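Local coordinates for protein frutapin (Artocarpus altilis, PDB 5TQZ) that probably acts as a carbohydrate-binding lectin of the jacalin-related family, and binds alpha-D-glucopyranose, at residues E36-F41 with D139-I144. Sequence-based numbering, arbitrary orientation.
With GLC (alpha-D-glucopyranose), chain E.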
ATOM      1  N   GLU A  36     -33.062   6.963 -17.163  1.00 22.15           N
ATOM      2  CA  GLU A  36     -33.423   7.550 -15.838  1.00 23.04           C
ATOM      3  C   GLU A  36     -32.422   7.211 -14.782  1.00 20.25           C
ATOM      4  O   GLU A  36     -32.367   7.958 -13.835  1.00 17.21           O
ATOM      5  CB  GLU A  36     -34.729   7.002 -15.330  1.00 23.24           C
ATOM      6  CG  GLU A  36     -35.886   7.283 -16.203  1.00 24.34           C
ATOM      7  CD  GLU A  36     -36.241   6.225 -17.263  1.00 24.80           C
ATOM      8  OE1 GLU A  36     -35.491   5.287 -17.645  1.00 27.52           O
ATOM      9  OE2 GLU A  36     -37.337   6.475 -17.804  1.00 24.57           O
ATOM     10  N   ALA A  37     -31.806   6.001 -14.853  1.00 20.68           N
ATOM     11  CA  ALA A  37     -30.792   5.533 -13.987  1.00 18.90           C
ATOM     12  C   ALA A  37     -29.662   4.900 -14.779  1.00 20.18           C
ATOM     13  O   ALA A  37     -29.716   4.914 -16.087  1.00 16.78           O
ATOM     14  CB  ALA A  37     -31.444   4.501 -13.032  1.00 18.34           C
ATOM     15  N   ILE A  38     -28.647   4.400 -14.050  1.00 17.79           N
ATOM     16  CA  ILE A  38     -27.595   3.532 -14.650  1.00 17.85           C
ATOM     17  C   ILE A  38     -28.055   2.043 -14.778  1.00 15.70           C
ATOM     18  O   ILE A  38     -28.496   1.450 -13.802  1.00 14.45           O
ATOM     19  CB  ILE A  38     -26.297   3.643 -13.903  1.00 17.64           C
ATOM     20  CG1 ILE A  38     -25.762   5.097 -13.823  1.00 18.53           C
ATOM     21  CG2 ILE A  38     -25.228   2.791 -14.548  1.00 18.02           C
ATOM     22  CD1 ILE A  38     -25.495   5.755 -15.172  1.00 18.28           C
ATOM     23  N   GLY A  39     -27.963   1.509 -16.000  1.00 15.95           N
ATOM     24  CA  GLY A  39     -28.253   0.133 -16.291  1.00 16.39           C
ATOM     25  C   GLY A  39     -26.991  -0.794 -16.202  1.00 17.10           C
ATOM     26  O   GLY A  39     -26.557  -1.287 -15.073  1.00 17.96           O
ATOM     27  N   SER A  40     -26.445  -1.084 -17.386  1.00 16.38           N
ATOM     28  CA  SER A  40     -25.202  -1.786 -17.540  1.00 17.33           C
ATOM     29  C   SER A  40     -23.989  -1.013 -17.063  1.00 15.85           C
ATOM     30  O   SER A  40     -23.946   0.171 -17.011  1.00 15.73           O
ATOM     31  CB  SER A  40     -25.032  -2.051 -19.038  1.00 17.65           C
ATOM     32  OG  SER A  40     -26.040  -2.706 -19.644  1.00 20.59           O
ATOM     33  N   PHE A  41     -23.003  -1.758 -16.539  1.00 17.69           N
ATOM     34  CA  PHE A  41     -21.729  -1.203 -16.122  1.00 15.93           C
ATOM     35  C   PHE A  41     -20.660  -2.290 -16.239  1.00 18.15           C
ATOM     36  O   PHE A  41     -20.840  -3.401 -15.734  1.00 20.35           O
ATOM     37  CB  PHE A  41     -21.796  -0.741 -14.700  1.00 17.96           C
ATOM     38  CG  PHE A  41     -20.555  -0.007 -14.269  1.00 19.17           C
ATOM     39  CD1 PHE A  41     -20.427   1.344 -14.536  1.00 17.39           C
ATOM     40  CD2 PHE A  41     -19.463  -0.728 -13.648  1.00 18.21           C
ATOM     41  CE1 PHE A  41     -19.290   2.024 -14.170  1.00 17.16           C
ATOM     42  CE2 PHE A  41     -18.311  -0.018 -13.300  1.00 17.23           C
ATOM     43  CZ  PHE A  41     -18.234   1.314 -13.536  1.00 17.09           C
ATOM     44  N   ASP A 139     -31.854  -5.358 -12.473  1.00 21.08           N
ATOM     45  CA  ASP A 139     -32.074  -4.721 -13.787  1.00 23.71           C
ATOM     46  C   ASP A 139     -31.341  -3.503 -13.895  1.00 22.34           C
ATOM     47  O   ASP A 139     -31.176  -2.986 -15.006  1.00 25.45           O
ATOM     48  CB  ASP A 139     -33.545  -4.414 -13.965  1.00 28.36           C
ATOM     49  CG  ASP A 139     -34.321  -5.645 -14.265  1.00 35.90           C
ATOM     50  OD1 ASP A 139     -33.885  -6.313 -15.252  1.00 38.70           O
ATOM     51  OD2 ASP A 139     -35.278  -5.968 -13.492  1.00 38.98           O
ATOM     52  N   LEU A 140     -30.860  -2.985 -12.793  1.00 20.54           N
ATOM     53  CA  LEU A 140     -30.179  -1.679 -12.709  1.00 19.19           C
ATOM     54  C   LEU A 140     -28.914  -1.842 -11.871  1.00 16.74           C
ATOM     55  O   LEU A 140     -28.697  -2.868 -11.160  1.00 17.17           O
ATOM     56  CB  LEU A 140     -31.039  -0.559 -11.977  1.00 18.39           C
ATOM     57  CG  LEU A 140     -32.229  -0.163 -12.832  1.00 20.14           C
ATOM     58  CD1 LEU A 140     -33.144   0.540 -11.976  1.00 20.21           C
ATOM     59  CD2 LEU A 140     -31.970   0.740 -14.014  1.00 20.13           C
ATOM     60  N   LEU A 141     -28.087  -0.830 -11.973  1.00 15.97           N
ATOM     61  CA  LEU A 141     -26.854  -0.661 -11.073  1.00 15.25           C
ATOM     62  C   LEU A 141     -27.353  -0.228  -9.734  1.00 15.89           C
ATOM     63  O   LEU A 141     -27.578   0.997  -9.552  1.00 16.99           O
ATOM     64  CB  LEU A 141     -25.851   0.299 -11.622  1.00 14.83           C
ATOM     65  CG  LEU A 141     -24.508   0.375 -10.822  1.00 15.31           C
ATOM     66  CD1 LEU A 141     -23.730  -0.982 -10.783  1.00 15.42           C
ATOM     67  CD2 LEU A 141     -23.580   1.523 -11.243  1.00 15.23           C
ATOM     68  N   ASP A 142     -27.634  -1.151  -8.804  1.00 13.63           N
ATOM     69  CA  ASP A 142     -28.088  -0.803  -7.516  1.00 13.79           C
ATOM     70  C   ASP A 142     -27.048  -0.032  -6.689  1.00 13.27           C
ATOM     71  O   ASP A 142     -27.423   0.921  -5.862  1.00 14.73           O
ATOM     72  CB  ASP A 142     -28.508  -2.059  -6.714  1.00 14.52           C
ATOM     73  CG  ASP A 142     -29.782  -2.610  -7.213  1.00 16.71           C
ATOM     74  OD1 ASP A 142     -29.657  -3.254  -8.242  1.00 18.20           O
ATOM     75  OD2 ASP A 142     -30.818  -2.282  -6.654  1.00 18.07           O
ATOM     76  N   ALA A 143     -25.773  -0.500  -6.784  1.00 12.35           N
ATOM     77  CA  ALA A 143     -24.706   0.035  -5.899  1.00 13.54           C
ATOM     78  C   ALA A 143     -23.377   0.078  -6.626  1.00 13.20           C
ATOM     79  O   ALA A 143     -23.201  -0.768  -7.516  1.00 12.84           O
ATOM     80  CB  ALA A 143     -24.564  -0.780  -4.626  1.00 15.14           C
ATOM     81  N   ILE A 144     -22.471   0.987  -6.232  1.00 13.84           N
ATOM     82  CA  ILE A 144     -21.104   0.937  -6.760  0.50 13.43           C
ATOM     83  C   ILE A 144     -20.073   1.381  -5.704  1.00 14.65           C
ATOM     84  O   ILE A 144     -20.314   2.208  -4.808  1.00 13.02           O
ATOM     85  CB  ILE A 144     -20.986   1.765  -8.044  0.50 13.69           C
ATOM     86  CG1 ILE A 144     -19.662   1.553  -8.846  0.50 13.91           C
ATOM     87  CG2 ILE A 144     -21.231   3.217  -7.748  0.50 13.63           C
ATOM     88  CD1 ILE A 144     -19.855   2.264 -10.152  0.50 13.04           C
TER
HETATM   89  C1  GLC E 201     -33.990  -6.061  -9.986  1.00 29.55           C
HETATM   90  C2  GLC E 201     -34.096  -6.636  -8.561  1.00 27.05           C
HETATM   91  C3  GLC E 201     -34.025  -5.565  -7.443  1.00 25.30           C
HETATM   92  C4  GLC E 201     -33.106  -4.417  -7.815  1.00 24.26           C
HETATM   93  C5  GLC E 201     -33.734  -3.780  -9.028  1.00 21.00           C
HETATM   94  C6  GLC E 201     -32.873  -2.835  -9.790  1.00 18.49           C
HETATM   95  O1  GLC E 201     -34.729  -6.506 -11.157  1.00 31.17           O
HETATM   96  O2  GLC E 201     -35.166  -7.535  -8.280  1.00 32.55           O
HETATM   97  O3  GLC E 201     -33.521  -6.205  -6.275  1.00 26.56           O
HETATM   98  O4  GLC E 201     -33.078  -3.469  -6.749  1.00 22.05           O
HETATM   99  O5  GLC E 201     -34.221  -4.682 -10.006  1.00 25.79           O
HETATM  100  O6  GLC E 201     -31.587  -3.424 -10.081  1.00 18.07           O
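One backbone hydrogen bond joins the two segments: Leu141 N donates to Ile38 O at 3.0 Å. Leu140 CD2 lies 3.6 Å from the same Ile38 O.

The side-chain contacts are apolar. Leu140 CD2 also meets the Ala37 methyl. Ile38 and Leu141 run side by side, with Ile38 CG2 against Leu141 CB and CD2. Farther along, in one of the two conformers of Ile144, its CD1 sits over one face of the Phe41 ring, 4.1 Å from the centroid, in a CH-pi contact. That conformer reaches the ring with CG1 anti to the backbone N (chi1 -168°). Phe133 meets the Phe41 ring edge-to-face.

The polar groups of 139-144 hold the glucose. Asp142 takes two sugar hydroxyls, O6 on OD1 at 2.7 Å and O4 on OD2 at 2.6 Å. Leu140 N donates to glucose O6 at 2.8 Å. Asp139 OD2 accepts from O1 in a very short bond whose exact length is doubtful. Gly16 N also bonds the sugar. Asp142 and Ala143 form a classic beta bulge opposite Arg136.

Segment 139-144 thus splits its chemistry: apolar side chains and the Leu141 amide hold it against 36-41, while two carboxylates and the Leu140 amide bind the sugar, as in jacalin-related lectins.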